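Local atomic coordinates of inositol monophosphatase family protein (Staphylococcus aureus subsp. aureus MSSA476, PDB entry 4I3Y), a protein that probably hydrolyses inositol monophosphates to free inositol and phosphate, a magnesium-dependent reaction that lithium inhibits. Residues A[30-33]-A[34-37]; A[126-130]-A[131-135]; A[58-61]-A[62-66]. One frame throughout, in Å; residues are numbered along the deposited sequence.

Contact 1. Residues A[30-33]-A[34-37]; sequences IPQL and IMEM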
ATOM      1  N   ILE A  30     -16.062  14.077   6.069  1.00 21.57           N
ATOM      2  CA  ILE A  30     -14.709  14.140   5.482  1.00 20.27           C
ATOM      3  C   ILE A  30     -14.580  14.622   4.020  1.00 19.18           C
ATOM      4  O   ILE A  30     -13.598  15.295   3.688  1.00 16.85           O
ATOM      5  CB  ILE A  30     -13.952  12.799   5.640  1.00 19.97           C
ATOM      6  CG1 ILE A  30     -13.616  12.621   7.108  1.00 20.31           C
ATOM      7  CG2 ILE A  30     -12.624  12.871   4.973  1.00 18.72           C
ATOM      8  CD1 ILE A  30     -13.407  11.167   7.495  1.00 23.69           C
ATOM      9  N   PRO A  31     -15.542  14.275   3.136  1.00 18.74           N
ATOM     10  CA  PRO A  31     -15.332  14.692   1.715  1.00 21.14           C
ATOM     11  C   PRO A  31     -15.215  16.207   1.632  1.00 23.29           C
ATOM     12  O   PRO A  31     -14.368  16.744   0.921  1.00 25.55           O
ATOM     13  CB  PRO A  31     -16.590  14.163   1.008  1.00 20.22           C
ATOM     14  CG  PRO A  31     -16.989  13.000   1.846  1.00 20.21           C
ATOM     15  CD  PRO A  31     -16.665  13.346   3.268  1.00 19.83           C
ATOM     16  N   GLN A  32     -16.024  16.886   2.436  1.00 26.94           N
ATOM     17  CA  GLN A  32     -15.958  18.351   2.520  1.00 31.17           C
ATOM     18  C   GLN A  32     -14.611  18.885   3.067  1.00 26.80           C
ATOM     19  O   GLN A  32     -13.957  19.757   2.448  1.00 25.74           O
ATOM     20  CB  GLN A  32     -17.170  18.891   3.323  1.00 32.31           C
ATOM     21  CG  GLN A  32     -17.311  20.416   3.312  1.00 39.31           C
ATOM     22  CD  GLN A  32     -17.473  20.947   1.909  1.00 43.26           C
ATOM     23  OE1 GLN A  32     -18.436  20.604   1.212  1.00 52.98           O
ATOM     24  NE2 GLN A  32     -16.519  21.762   1.470  1.00 46.03           N
ATOM     25  N   LEU A  33     -14.201  18.370   4.224  1.00 23.79           N
ATOM     26  CA  LEU A  33     -12.886  18.737   4.779  1.00 22.29           C
ATOM     27  C   LEU A  33     -11.741  18.571   3.723  1.00 23.57           C
ATOM     28  O   LEU A  33     -10.850  19.431   3.587  1.00 22.18           O
ATOM     29  CB  LEU A  33     -12.598  17.930   6.062  1.00 21.88           C
ATOM     30  CG  LEU A  33     -13.665  18.064   7.187  1.00 22.89           C
ATOM     31  CD1 LEU A  33     -13.458  17.039   8.313  1.00 21.41           C
ATOM     32  CD2 LEU A  33     -13.747  19.483   7.756  1.00 21.75           C
ATOM     33  N   ILE A  34     -11.772  17.453   3.012  1.00 22.52           N
ATOM     34  CA  ILE A  34     -10.795  17.182   1.992  1.00 26.17           C
ATOM     35  C   ILE A  34     -10.920  18.198   0.876  1.00 29.76           C
ATOM     36  O   ILE A  34      -9.919  18.749   0.484  1.00 29.66           O
ATOM     37  CB  ILE A  34     -10.946  15.789   1.394  1.00 24.05           C
ATOM     38  CG1 ILE A  34     -10.862  14.764   2.528  1.00 24.83           C
ATOM     39  CG2 ILE A  34      -9.911  15.591   0.281  1.00 23.26           C
ATOM     40  CD1 ILE A  34      -9.667  13.878   2.534  1.00 29.59           C
ATOM     41  N   MET A  35     -12.134  18.451   0.367  1.00 33.62           N
ATOM     42  CA  MET A  35     -12.289  19.484  -0.665  1.00 38.22           C
ATOM     43  C   MET A  35     -11.658  20.823  -0.265  1.00 35.22           C
ATOM     44  O   MET A  35     -11.158  21.518  -1.113  1.00 32.27           O
ATOM     45  CB  MET A  35     -13.764  19.694  -1.077  1.00 46.09           C
ATOM     46  CG  MET A  35     -14.418  18.497  -1.781  1.00 56.70           C
ATOM     47  SD  MET A  35     -16.197  18.629  -2.224  1.00 76.20           S
ATOM     48  CE  MET A  35     -17.116  18.618  -0.683  1.00 60.34           C
ATOM     49  N   GLU A  36     -11.668  21.173   1.021  1.00 31.37           N
ATOM     50  CA  GLU A  36     -11.120  22.449   1.479  1.00 31.94           C
ATOM     51  C   GLU A  36      -9.867  22.265   2.356  1.00 29.39           C
ATOM     52  O   GLU A  36      -9.631  23.011   3.303  1.00 26.94           O
ATOM     53  CB  GLU A  36     -12.222  23.271   2.189  1.00 35.28           C
ATOM     54  CG  GLU A  36     -12.781  22.630   3.461  1.00 45.41           C
ATOM     55  CD  GLU A  36     -14.069  23.286   3.986  1.00 50.82           C
ATOM     56  OE1 GLU A  36     -14.413  23.074   5.177  1.00 46.94           O
ATOM     57  OE2 GLU A  36     -14.742  24.001   3.209  1.00 51.05           O
ATOM     58  N   MET A  37      -9.054  21.266   2.016  1.00 28.54           N
ATOM     59  CA  MET A  37      -7.903  20.906   2.811  1.00 26.15           C
ATOM     60  C   MET A  37      -6.861  22.026   2.846  1.00 25.67           C
ATOM     61  O   MET A  37      -6.524  22.658   1.846  1.00 23.01           O
ATOM     62  CB  MET A  37      -7.292  19.604   2.307  1.00 25.17           C
ATOM     63  CG  MET A  37      -6.123  19.121   3.117  1.00 26.76           C
ATOM     64  SD  MET A  37      -5.759  17.384   2.753  1.00 32.59           S
ATOM     65  CE  MET A  37      -5.183  17.365   1.066  1.00 28.61           C
TER
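I30 and I34 sit one turn apart on helix 12-35 and meet through backbone and side chain alike. I34 N donates to I30 O at 2.9 Å. The I30 methyl CG2 packs on I34 CG1 at 3.6 Å, while the longer CG1-CD1 arm leads off elsewhere. P31 has no N-H to give to the preceding turn, and the helix is kinked here, yet P31 O still accepts M35 N at 2.9 Å; M35 CG crowds the same oxygen. Q32 leaves the backbone with CG anti to its N (chi1 -172°) and bends at chi2, which brings its amide over the last turn. There OE1 lies only 3.0 Å from M35 CE, a tight approach, the methyl having been folded back by the bend at M35 chi3. The other end of the amide, NE2, makes a weak bond of 3.3 Å to E36 OE2, with amide and carboxylate planes 63° apart. In the main chain, Q32 O takes E36 N at 3.0 Å, and L33 O offers that N-H a second, weak bond; E36 is the first residue to leave helical angles. L33 turns away from this turn and packs on N51, V52 and Q55 of helix 51-67, while I34 rests on Q106 and Y109 in a loop.

Contact 2. Residues A[126-130]-A[131-135]; sequences VYDYP and HKKLY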
ATOM      1  N   VAL A 126      -9.656   1.106  14.289  1.00 13.48           N
ATOM      2  CA  VAL A 126      -8.845   1.601  13.175  1.00 12.76           C
ATOM      3  C   VAL A 126      -9.744   1.737  11.954  1.00 12.87           C
ATOM      4  O   VAL A 126     -10.169   0.734  11.345  1.00 12.07           O
ATOM      5  CB  VAL A 126      -7.619   0.734  12.841  1.00 12.50           C
ATOM      6  CG1 VAL A 126      -6.834   1.405  11.695  1.00 13.15           C
ATOM      7  CG2 VAL A 126      -6.707   0.568  14.071  1.00 12.32           C
ATOM      8  N   TYR A 127     -10.050   2.985  11.611  1.00 12.17           N
ATOM      9  CA  TYR A 127     -10.981   3.206  10.499  1.00 13.36           C
ATOM     10  C   TYR A 127     -10.221   3.557   9.268  1.00 13.35           C
ATOM     11  O   TYR A 127      -9.778   4.735   9.125  1.00 13.38           O
ATOM     12  CB  TYR A 127     -12.027   4.325  10.802  1.00 11.70           C
ATOM     13  CG  TYR A 127     -13.143   4.437   9.766  1.00 13.70           C
ATOM     14  CD1 TYR A 127     -13.478   3.355   8.928  1.00 12.89           C
ATOM     15  CD2 TYR A 127     -13.899   5.631   9.648  1.00 12.57           C
ATOM     16  CE1 TYR A 127     -14.483   3.465   7.986  1.00 12.55           C
ATOM     17  CE2 TYR A 127     -14.911   5.767   8.686  1.00 12.45           C
ATOM     18  CZ  TYR A 127     -15.190   4.686   7.878  1.00 12.92           C
ATOM     19  OH  TYR A 127     -16.178   4.808   6.971  1.00 13.34           O
ATOM     20  N   ASP A 128     -10.122   2.580   8.367  1.00 12.83           N
ATOM     21  CA  ASP A 128      -9.536   2.820   7.043  1.00 14.02           C
ATOM     22  C   ASP A 128     -10.597   3.507   6.202  1.00 15.54           C
ATOM     23  O   ASP A 128     -11.411   2.839   5.550  1.00 15.20           O
ATOM     24  CB  ASP A 128      -9.145   1.482   6.465  1.00 15.28           C
ATOM     25  CG  ASP A 128      -8.545   1.573   5.067  1.00 16.31           C
ATOM     26  OD1 ASP A 128      -8.612   2.583   4.409  1.00 17.12           O
ATOM     27  OD2 ASP A 128      -8.029   0.562   4.625  1.00 17.44           O
ATOM     28  N   TYR A 129     -10.621   4.838   6.269  1.00 14.77           N
ATOM     29  CA  TYR A 129     -11.734   5.574   5.700  1.00 15.37           C
ATOM     30  C   TYR A 129     -11.700   5.504   4.149  1.00 16.29           C
ATOM     31  O   TYR A 129     -12.752   5.305   3.530  1.00 17.44           O
ATOM     32  CB  TYR A 129     -11.813   7.015   6.205  1.00 15.26           C
ATOM     33  CG  TYR A 129     -12.659   7.874   5.287  1.00 15.44           C
ATOM     34  CD1 TYR A 129     -14.052   7.825   5.357  1.00 16.05           C
ATOM     35  CD2 TYR A 129     -12.080   8.651   4.311  1.00 14.96           C
ATOM     36  CE1 TYR A 129     -14.833   8.554   4.496  1.00 16.42           C
ATOM     37  CE2 TYR A 129     -12.847   9.389   3.446  1.00 15.43           C
ATOM     38  CZ  TYR A 129     -14.230   9.323   3.569  1.00 16.42           C
ATOM     39  OH  TYR A 129     -15.023   9.983   2.714  1.00 18.27           O
ATOM     40  N   PRO A 130     -10.511   5.638   3.519  1.00 15.86           N
ATOM     41  CA  PRO A 130     -10.520   5.617   2.026  1.00 16.51           C
ATOM     42  C   PRO A 130     -11.157   4.330   1.479  1.00 17.69           C
ATOM     43  O   PRO A 130     -11.755   4.338   0.378  1.00 17.35           O
ATOM     44  CB  PRO A 130      -9.029   5.700   1.655  1.00 14.68           C
ATOM     45  CG  PRO A 130      -8.432   6.445   2.840  1.00 14.89           C
ATOM     46  CD  PRO A 130      -9.144   5.864   4.043  1.00 15.23           C
ATOM     47  N   HIS A 131     -11.077   3.237   2.238  1.00 18.16           N
ATOM     48  CA  HIS A 131     -11.622   1.993   1.731  1.00 18.99           C
ATOM     49  C   HIS A 131     -12.857   1.567   2.502  1.00 19.05           C
ATOM     50  O   HIS A 131     -13.323   0.472   2.293  1.00 18.29           O
ATOM     51  CB  HIS A 131     -10.553   0.890   1.588  1.00 23.22           C
ATOM     52  CG  HIS A 131      -9.623   1.154   0.446  1.00 28.77           C
ATOM     53  ND1 HIS A 131      -8.312   1.540   0.626  1.00 35.42           N
ATOM     54  CD2 HIS A 131      -9.858   1.240  -0.883  1.00 31.46           C
ATOM     55  CE1 HIS A 131      -7.754   1.780  -0.549  1.00 36.25           C
ATOM     56  NE2 HIS A 131      -8.678   1.618  -1.482  1.00 41.50           N
ATOM     57  N   LYS A 132     -13.406   2.472   3.321  1.00 18.78           N
ATOM     58  CA  LYS A 132     -14.587   2.205   4.198  1.00 19.94           C
ATOM     59  C   LYS A 132     -14.488   0.837   4.915  1.00 18.93           C
ATOM     60  O   LYS A 132     -15.383   0.035   4.856  1.00 17.64           O
ATOM     61  CB  LYS A 132     -15.921   2.372   3.397  1.00 20.66           C
ATOM     62  CG  LYS A 132     -15.928   3.596   2.473  1.00 20.99           C
ATOM     63  CD  LYS A 132     -16.265   4.881   3.208  1.00 21.71           C
ATOM     64  CE  LYS A 132     -16.106   6.088   2.276  1.00 26.55           C
ATOM     65  NZ  LYS A 132     -14.781   6.094   1.549  1.00 24.83           N
ATOM     66  N   LYS A 133     -13.371   0.592   5.593  1.00 18.04           N
ATOM     67  CA  LYS A 133     -13.161  -0.628   6.364  1.00 18.13           C
ATOM     68  C   LYS A 133     -12.908  -0.228   7.807  1.00 16.57           C
ATOM     69  O   LYS A 133     -11.851   0.336   8.114  1.00 16.35           O
ATOM     70  CB  LYS A 133     -11.976  -1.475   5.783  1.00 18.60           C
ATOM     71  CG  LYS A 133     -12.316  -2.200   4.452  1.00 20.76           C
ATOM     72  CD  LYS A 133     -11.233  -3.158   3.896  1.00 23.13           C
ATOM     73  CE  LYS A 133     -10.163  -2.421   3.094  1.00 28.25           C
ATOM     74  NZ  LYS A 133      -8.954  -3.158   2.536  1.00 30.58           N
ATOM     75  N   LEU A 134     -13.890  -0.516   8.669  1.00 16.51           N
ATOM     76  CA  LEU A 134     -13.836  -0.249  10.103  1.00 14.83           C
ATOM     77  C   LEU A 134     -13.300  -1.482  10.815  1.00 14.60           C
ATOM     78  O   LEU A 134     -13.974  -2.517  10.926  1.00 15.66           O
ATOM     79  CB  LEU A 134     -15.212   0.165  10.667  1.00 15.00           C
ATOM     80  CG  LEU A 134     -15.220   0.445  12.193  1.00 15.37           C
ATOM     81  CD1 LEU A 134     -14.206   1.513  12.568  1.00 14.46           C
ATOM     82  CD2 LEU A 134     -16.592   0.979  12.632  1.00 16.10           C
ATOM     83  N   TYR A 135     -12.017  -1.421  11.213  1.00 13.64           N
ATOM     84  CA  TYR A 135     -11.470  -2.466  12.065  1.00 12.64           C
ATOM     85  C   TYR A 135     -11.881  -2.130  13.513  1.00 11.71           C
ATOM     86  O   TYR A 135     -11.658  -1.002  13.986  1.00 12.91           O
ATOM     87  CB  TYR A 135      -9.948  -2.607  11.944  1.00 11.53           C
ATOM     88  CG  TYR A 135      -9.493  -2.914  10.519  1.00 11.61           C
ATOM     89  CD1 TYR A 135      -9.370  -4.241  10.109  1.00 12.01           C
ATOM     90  CD2 TYR A 135      -9.219  -1.900   9.591  1.00 10.99           C
ATOM     91  CE1 TYR A 135      -8.978  -4.564   8.806  1.00 13.14           C
ATOM     92  CE2 TYR A 135      -8.826  -2.220   8.260  1.00 12.78           C
ATOM     93  CZ  TYR A 135      -8.691  -3.569   7.901  1.00 12.07           C
ATOM     94  OH  TYR A 135      -8.335  -3.986   6.645  1.00 13.86           O
TER
HETATM   95  O   HOH W   1      -6.615   3.376   2.532  1.00 18.69           O
HETATM   96  O   HOH W   2      -7.552  -2.099   5.220  1.00 25.32           O
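V126 to Y135 form a tight antiparallel hairpin, the reversal that joins strands 120-128 and 133-138 within the mixed seven-stranded sheet. V126 pairs with Y135 through two backbone bonds, V126 N to Y135 O at 2.9 Å and Y135 N to V126 O at 2.8 Å; D128 and K133 repeat the pattern. Between them is the non-hydrogen-bonded pair Y127 and L134, where L134 CD1 meets Y127 CB on the sheet face that L23 of helix 12-35 covers; the Y127 hydroxyl goes on to D27 and K24. A type I turn from Y129 to K132 closes the hairpin, and K132 joins K133 opposite D128 in a G1 bulge. At that turn Y129 O is gripped twice, by K132 N at 2.9 Å and K132 NZ at 2.9 Å, from opposite faces of its carbonyl plane. Bends at chi2 and chi4 curl the lysine back, and the same NZ stands over the Y129 ring in a cation-pi contact, 4.0 Å from the centroid and 21° off the normal. On the sheet face of V126, D128 and K133, D128 OD1 takes a weak bond from H131 N and one from a water shared with H131 ND1. A second water donates to D128 OD2, bonds weakly to K133 NZ and lies very close to Y135 OH, which K200 also reaches weakly. The H131 ring stacks on H131 of the second subunit.

Contact 3. Residues A[58-61]-A[62-66]; sequences QQFQ and QFLAT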
ATOM      1  N   GLN A  58     -11.592  17.491  17.111  1.00 20.71           N
ATOM      2  CA  GLN A  58     -12.452  18.323  17.890  1.00 24.55           C
ATOM      3  C   GLN A  58     -13.931  17.863  17.868  1.00 24.36           C
ATOM      4  O   GLN A  58     -14.625  17.922  18.903  1.00 21.03           O
ATOM      5  CB  GLN A  58     -12.211  19.769  17.504  1.00 26.81           C
ATOM      6  CG  GLN A  58     -12.863  20.243  16.277  1.00 33.77           C
ATOM      7  CD  GLN A  58     -13.630  21.485  16.639  1.00 44.23           C
ATOM      8  OE1 GLN A  58     -13.408  22.568  16.083  1.00 52.27           O
ATOM      9  NE2 GLN A  58     -14.517  21.345  17.623  1.00 44.95           N
ATOM     10  N   GLN A  59     -14.369  17.301  16.740  1.00 20.14           N
ATOM     11  CA  GLN A  59     -15.640  16.602  16.786  1.00 21.22           C
ATOM     12  C   GLN A  59     -15.668  15.461  17.769  1.00 20.86           C
ATOM     13  O   GLN A  59     -16.684  15.276  18.428  1.00 21.10           O
ATOM     14  CB  GLN A  59     -16.149  16.226  15.424  1.00 21.59           C
ATOM     15  CG  GLN A  59     -16.422  17.477  14.615  1.00 24.46           C
ATOM     16  CD  GLN A  59     -16.794  17.179  13.189  1.00 28.20           C
ATOM     17  OE1 GLN A  59     -16.674  18.043  12.307  1.00 32.04           O
ATOM     18  NE2 GLN A  59     -17.280  15.965  12.944  1.00 27.79           N
ATOM     19  N   PHE A  60     -14.581  14.708  17.943  1.00 18.14           N
ATOM     20  CA  PHE A  60     -14.631  13.626  18.893  1.00 16.33           C
ATOM     21  C   PHE A  60     -14.626  14.124  20.333  1.00 17.35           C
ATOM     22  O   PHE A  60     -15.223  13.504  21.246  1.00 14.85           O
ATOM     23  CB  PHE A  60     -13.462  12.670  18.777  1.00 15.46           C
ATOM     24  CG  PHE A  60     -13.664  11.436  19.600  1.00 15.23           C
ATOM     25  CD1 PHE A  60     -14.691  10.539  19.267  1.00 13.83           C
ATOM     26  CD2 PHE A  60     -12.880  11.189  20.734  1.00 13.44           C
ATOM     27  CE1 PHE A  60     -14.878   9.413  20.017  1.00 14.64           C
ATOM     28  CE2 PHE A  60     -13.086  10.078  21.494  1.00 13.03           C
ATOM     29  CZ  PHE A  60     -14.102   9.176  21.158  1.00 13.35           C
ATOM     30  N   GLN A  61     -13.891  15.210  20.546  1.00 18.36           N
ATOM     31  CA  GLN A  61     -13.918  15.917  21.838  1.00 20.47           C
ATOM     32  C   GLN A  61     -15.340  16.281  22.234  1.00 20.27           C
ATOM     33  O   GLN A  61     -15.797  15.997  23.348  1.00 21.37           O
ATOM     34  CB  GLN A  61     -13.108  17.221  21.712  1.00 25.21           C
ATOM     35  CG  GLN A  61     -11.792  17.086  22.417  1.00 28.48           C
ATOM     36  CD  GLN A  61     -10.843  18.238  22.187  1.00 31.64           C
ATOM     37  OE1 GLN A  61     -10.010  18.486  23.044  1.00 30.57           O
ATOM     38  NE2 GLN A  61     -10.960  18.952  21.042  1.00 29.45           N
ATOM     39  N   GLN A  62     -16.026  16.903  21.292  1.00 20.08           N
ATOM     40  CA  GLN A  62     -17.385  17.311  21.484  1.00 24.74           C
ATOM     41  C   GLN A  62     -18.326  16.092  21.713  1.00 25.22           C
ATOM     42  O   GLN A  62     -19.128  16.123  22.645  1.00 24.21           O
ATOM     43  CB  GLN A  62     -17.745  18.233  20.329  1.00 26.55           C
ATOM     44  CG  GLN A  62     -19.217  18.491  20.097  1.00 38.95           C
ATOM     45  CD  GLN A  62     -19.878  19.259  21.241  1.00 48.37           C
ATOM     46  OE1 GLN A  62     -19.217  19.742  22.195  1.00 49.84           O
ATOM     47  NE2 GLN A  62     -21.203  19.379  21.153  1.00 47.10           N
ATOM     48  N   PHE A  63     -18.190  15.011  20.906  1.00 22.37           N
ATOM     49  CA  PHE A  63     -18.842  13.715  21.162  1.00 20.84           C
ATOM     50  C   PHE A  63     -18.618  13.227  22.586  1.00 21.84           C
ATOM     51  O   PHE A  63     -19.512  12.750  23.288  1.00 20.90           O
ATOM     52  CB  PHE A  63     -18.313  12.595  20.197  1.00 20.58           C
ATOM     53  CG  PHE A  63     -18.801  11.227  20.546  1.00 20.52           C
ATOM     54  CD1 PHE A  63     -20.022  10.775  20.057  1.00 21.95           C
ATOM     55  CD2 PHE A  63     -18.042  10.399  21.377  1.00 23.19           C
ATOM     56  CE1 PHE A  63     -20.502   9.511  20.406  1.00 21.76           C
ATOM     57  CE2 PHE A  63     -18.487   9.132  21.738  1.00 24.84           C
ATOM     58  CZ  PHE A  63     -19.732   8.696  21.258  1.00 24.42           C
ATOM     59  N   LEU A  64     -17.398  13.300  23.031  1.00 21.84           N
ATOM     60  CA  LEU A  64     -17.114  12.828  24.355  1.00 20.83           C
ATOM     61  C   LEU A  64     -17.733  13.793  25.420  1.00 23.32           C
ATOM     62  O   LEU A  64     -18.262  13.356  26.466  1.00 25.93           O
ATOM     63  CB  LEU A  64     -15.592  12.820  24.484  1.00 21.10           C
ATOM     64  CG  LEU A  64     -14.814  11.643  25.021  1.00 20.87           C
ATOM     65  CD1 LEU A  64     -15.244  10.245  24.582  1.00 19.65           C
ATOM     66  CD2 LEU A  64     -13.320  11.867  24.804  1.00 18.19           C
ATOM     67  N   ALA A  65     -17.669  15.097  25.190  1.00 22.63           N
ATOM     68  CA  ALA A  65     -18.222  15.988  26.203  1.00 26.42           C
ATOM     69  C   ALA A  65     -19.707  15.601  26.452  1.00 26.78           C
ATOM     70  O   ALA A  65     -20.251  15.713  27.500  1.00 29.31           O
ATOM     71  CB  ALA A  65     -18.092  17.432  25.768  1.00 23.73           C
ATOM     72  N   THR A  66     -20.314  15.044  25.453  1.00 29.07           N
ATOM     73  CA  THR A  66     -21.731  15.019  25.341  1.00 26.68           C
ATOM     74  C   THR A  66     -22.260  13.618  25.639  1.00 26.47           C
ATOM     75  O   THR A  66     -23.443  13.463  25.884  1.00 26.90           O
ATOM     76  CB  THR A  66     -21.910  15.635  23.946  1.00 31.02           C
ATOM     77  OG1 THR A  66     -22.428  16.951  24.099  1.00 33.64           O
ATOM     78  CG2 THR A  66     -22.624  14.847  22.973  1.00 26.50           C
TER
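L64 N bonds to F60 O while the L64 methyls pack on the F60 ring, one turn back in helix 51-67. The same backbone pattern satisfies the neighbouring N-H groups: Q62 N is held by Q58 O, F63 N by Q59 O and A65 N by Q61 O, all four N-to-O distances falling between 2.8 and 3.0 Å. The F63 bond is the straightest, 174° at the hydrogen; those of L64 and A65 are more bent. Across these two segments the side-chain contacts are apolar. CG anti to the backbone N on both F60 and F63 sends the rings off the same flank of the helix, where the side chains cross at a slant, planes 19° apart but slid until they barely overlap, centroids 5.4 Å apart. F60 CE1 touches F63 CD2 at 3.6 Å. Both L64 methyls lie along the CD2-CE2-CZ side of the F60 ring, CD1 3.8 Å from F60 CZ. W22 of helix 12-35 meets both phenyl rings, edge-to-face with F60, while L73 and M93 on the sheet strands also pack on F60. With the polar backbone paired inside the helix, this flank presents a hydrocarbon surface that can bury itself between helix 12-35 and the sheet.

Along the chain contact 1 comes first, closing helix 12-35; contact 3 follows within helix 51-67, and contact 2 comes last, at the hairpin of strands 120-128 and 133-138. Their centres lie about 17 Å apart for contacts 1 and 2, and about 20 Å for each pair involving contact 3. Contacts 1 and 2 touch directly: P31 CG packs on Y129 OH at 3.7 Å and I30 CG2 on Y129 CE2 at 3.8 Å, so the hairpin turn packs against the end of the helix. Contacts 1 and 3 do not touch, yet their two helices pack together beside the seven-stranded sheet. Strand 89-97 of this sheet supplies D94 and I96 to the magnesium site, and the M37 and F60 side chains each lie about 13 Å from a bound ion.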